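Local coordinates for single-stranded DNA-binding protein (Thermotoga maritima, PDB 1Z9F), which probably binds single-stranded DNA, working as a homotetramer, at residues A[18-23]-A[86-91]. Numbering follows the deposited sequence.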
ATOM      1  N   LYS A  18       1.942   7.061   1.222  1.00 77.42           N
ATOM      2  CA  LYS A  18       3.008   6.601   2.056  1.00 77.48           C
ATOM      3  C   LYS A  18       2.720   5.219   2.537  1.00 78.25           C
ATOM      4  O   LYS A  18       1.641   4.961   3.102  1.00 77.90           O
ATOM      5  CB  LYS A  18       3.078   7.537   3.243  1.00 78.60           C
ATOM      6  CG  LYS A  18       4.261   7.392   4.124  1.00 79.79           C
ATOM      7  CD  LYS A  18       5.414   7.308   3.347  1.00 82.62           C
ATOM      8  CE  LYS A  18       6.657   7.646   4.037  0.65 85.40           C
ATOM      9  NZ  LYS A  18       7.739   7.667   2.966  0.65 84.16           N
ATOM     10  N   ILE A  19       3.679   4.318   2.345  1.00 78.33           N
ATOM     11  CA  ILE A  19       3.526   2.984   2.910  1.00 78.13           C
ATOM     12  C   ILE A  19       4.767   2.609   3.745  1.00 77.94           C
ATOM     13  O   ILE A  19       5.870   2.868   3.359  1.00 77.56           O
ATOM     14  CB  ILE A  19       3.132   1.901   1.840  1.00 78.59           C
ATOM     15  CG1 ILE A  19       2.723   0.604   2.554  1.00 79.19           C
ATOM     16  CG2 ILE A  19       4.251   1.633   0.850  1.00 76.60           C
ATOM     17  CD1 ILE A  19       2.039  -0.352   1.706  1.00 78.03           C
ATOM     18  N   ILE A  20       4.526   2.034   4.921  1.00 78.43           N
ATOM     19  CA  ILE A  20       5.559   1.560   5.817  1.00 78.28           C
ATOM     20  C   ILE A  20       5.213   0.134   6.186  1.00 78.56           C
ATOM     21  O   ILE A  20       4.142  -0.131   6.730  1.00 78.63           O
ATOM     22  CB  ILE A  20       5.636   2.387   7.087  1.00 77.86           C
ATOM     23  CG1 ILE A  20       5.837   3.853   6.721  1.00 78.93           C
ATOM     24  CG2 ILE A  20       6.718   1.839   8.006  1.00 76.84           C
ATOM     25  CD1 ILE A  20       5.680   4.798   7.864  1.00 81.29           C
ATOM     26  N   LEU A  21       6.142  -0.766   5.880  1.00 79.14           N
ATOM     27  CA  LEU A  21       5.952  -2.208   6.054  1.00 79.13           C
ATOM     28  C   LEU A  21       7.149  -2.699   6.816  1.00 79.55           C
ATOM     29  O   LEU A  21       8.230  -2.148   6.654  1.00 80.33           O
ATOM     30  CB  LEU A  21       5.905  -2.916   4.695  1.00 79.08           C
ATOM     31  CG  LEU A  21       4.828  -2.399   3.735  1.00 78.06           C
ATOM     32  CD1 LEU A  21       5.049  -2.881   2.360  1.00 78.13           C
ATOM     33  CD2 LEU A  21       3.442  -2.761   4.231  1.00 77.12           C
ATOM     34  N   ILE A  22       6.941  -3.672   7.697  1.00 79.30           N
ATOM     35  CA  ILE A  22       8.026  -4.445   8.299  1.00 78.90           C
ATOM     36  C   ILE A  22       7.735  -5.928   8.043  1.00 79.12           C
ATOM     37  O   ILE A  22       6.716  -6.450   8.503  1.00 78.40           O
ATOM     38  CB  ILE A  22       8.171  -4.204   9.798  1.00 78.70           C
ATOM     39  CG1 ILE A  22       8.633  -2.777  10.063  1.00 78.61           C
ATOM     40  CG2 ILE A  22       9.185  -5.160  10.384  1.00 78.41           C
ATOM     41  CD1 ILE A  22       8.675  -2.413  11.521  1.00 78.35           C
ATOM     42  N   GLY A  23       8.620  -6.584   7.289  1.00 79.05           N
ATOM     43  CA  GLY A  23       8.454  -7.984   6.959  1.00 79.32           C
ATOM     44  C   GLY A  23       9.758  -8.674   6.634  1.00 79.64           C
ATOM     45  O   GLY A  23      10.803  -8.036   6.538  1.00 79.79           O
ATOM     46  N   LEU A  86      14.702  -9.620   8.164  1.00 81.73           N
ATOM     47  CA  LEU A  86      13.556  -8.750   8.496  1.00 81.63           C
ATOM     48  C   LEU A  86      13.877  -7.291   8.223  1.00 81.55           C
ATOM     49  O   LEU A  86      14.788  -6.728   8.831  1.00 81.62           O
ATOM     50  CB  LEU A  86      13.191  -8.894   9.979  1.00 81.62           C
ATOM     51  CG  LEU A  86      12.039  -8.046  10.545  1.00 81.64           C
ATOM     52  CD1 LEU A  86      10.701  -8.503  10.015  1.00 81.43           C
ATOM     53  CD2 LEU A  86      12.032  -8.098  12.060  1.00 81.46           C
ATOM     54  N   VAL A  87      13.114  -6.665   7.333  1.00 81.49           N
ATOM     55  CA  VAL A  87      13.378  -5.275   6.959  1.00 81.25           C
ATOM     56  C   VAL A  87      12.182  -4.334   7.179  1.00 81.07           C
ATOM     57  O   VAL A  87      11.018  -4.744   7.149  1.00 81.12           O
ATOM     58  CB  VAL A  87      13.886  -5.159   5.504  1.00 81.36           C
ATOM     59  CG1 VAL A  87      15.244  -5.842   5.370  1.00 81.77           C
ATOM     60  CG2 VAL A  87      12.891  -5.743   4.499  1.00 81.48           C
ATOM     61  N   LEU A  88      12.503  -3.073   7.446  1.00 80.37           N
ATOM     62  CA  LEU A  88      11.539  -2.005   7.378  1.00 79.62           C
ATOM     63  C   LEU A  88      11.606  -1.495   5.969  1.00 79.50           C
ATOM     64  O   LEU A  88      12.692  -1.322   5.425  1.00 79.82           O
ATOM     65  CB  LEU A  88      11.889  -0.872   8.343  1.00 79.62           C
ATOM     66  CG  LEU A  88      10.835   0.242   8.317  1.00 79.43           C
ATOM     67  CD1 LEU A  88      10.529   0.655   9.711  1.00 80.01           C
ATOM     68  CD2 LEU A  88      11.198   1.458   7.438  1.00 78.46           C
ATOM     69  N   VAL A  89      10.454  -1.271   5.361  1.00 79.21           N
ATOM     70  CA  VAL A  89      10.399  -0.618   4.076  1.00 79.18           C
ATOM     71  C   VAL A  89       9.489   0.594   4.148  1.00 78.52           C
ATOM     72  O   VAL A  89       8.343   0.501   4.544  1.00 78.11           O
ATOM     73  CB  VAL A  89       9.940  -1.592   2.967  1.00 79.68           C
ATOM     74  CG1 VAL A  89       9.585  -0.843   1.693  1.00 80.60           C
ATOM     75  CG2 VAL A  89      11.044  -2.631   2.693  1.00 79.85           C
ATOM     76  N   GLU A  90      10.025   1.727   3.738  1.00 78.34           N
ATOM     77  CA  GLU A  90       9.261   2.928   3.602  1.00 78.58           C
ATOM     78  C   GLU A  90       9.227   3.342   2.141  1.00 78.98           C
ATOM     79  O   GLU A  90      10.247   3.402   1.474  1.00 78.50           O
ATOM     80  CB  GLU A  90       9.901   4.033   4.411  1.00 79.25           C
ATOM     81  CG  GLU A  90       8.978   5.165   4.565  1.00 80.69           C
ATOM     82  CD  GLU A  90       9.624   6.318   5.107  1.00 83.60           C
ATOM     83  OE1 GLU A  90      10.501   6.130   5.960  1.00 90.25           O
ATOM     84  OE2 GLU A  90       9.258   7.436   4.711  1.00 87.79           O
ATOM     85  N   GLY A  91       8.050   3.636   1.626  1.00 79.56           N
ATOM     86  CA  GLY A  91       7.999   4.178   0.301  1.00 79.40           C
ATOM     87  C   GLY A  91       6.611   4.501  -0.159  1.00 79.71           C
ATOM     88  O   GLY A  91       5.780   4.941   0.628  1.00 78.37           O
TER
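Ile22 meets Leu88 and Leu86 on the face of the sheet that also carries Ile20 and Glu90. Its CB lies 3.9 Å from Val87 O, and there the side chain forks. CG1, set anti to the carbonyl carbon (chi1 -67°), lies 3.9 Å from Leu88 CD1, and at the tip Ile22 CD1 is 4.0 Å from the same methyl. The other branch, CG2, packs 3.7 Å from Leu86 CD1 and is equally close, 3.7 Å, to Val87 O. An alanine here would probably leave the CD1 methyls of Leu86 and Leu88 without the CG1, CG2 and CD1 atoms they pack on, opening a gap on this face.

In the backbone the strands run antiparallel, their axes at 172°, and the hydrogen-bonded pairs Ile19–Gly91, Leu21–Val89 and Gly23–Val87 each contribute two backbone bonds. The straightest joins Val89 N to Leu21 O, 2.7 Å with 175° at the hydrogen. This ladder pairs the first and fourth strands in chain order, 16-33 and 86-96, the pairing that closes the five-stranded barrel of the OB fold (strand order 1-2-3-5-4). Leu21 and Val87 point to the other face, where both touch Ile45 of strand 39-48.

Near Gly91, Lys18 reaches across to Glu90 in a salt bridge; its modelled length is too short to be trusted in detail, and Lys18 has a second conformer. Ile20 lies alongside Glu90, with Ile20 CG1 4.0 Å from Glu90 CG. Residues 18-22 also pair antiparallel with a strand of the second subunit, whose Phe16 packs on both Ile20 and Ile22.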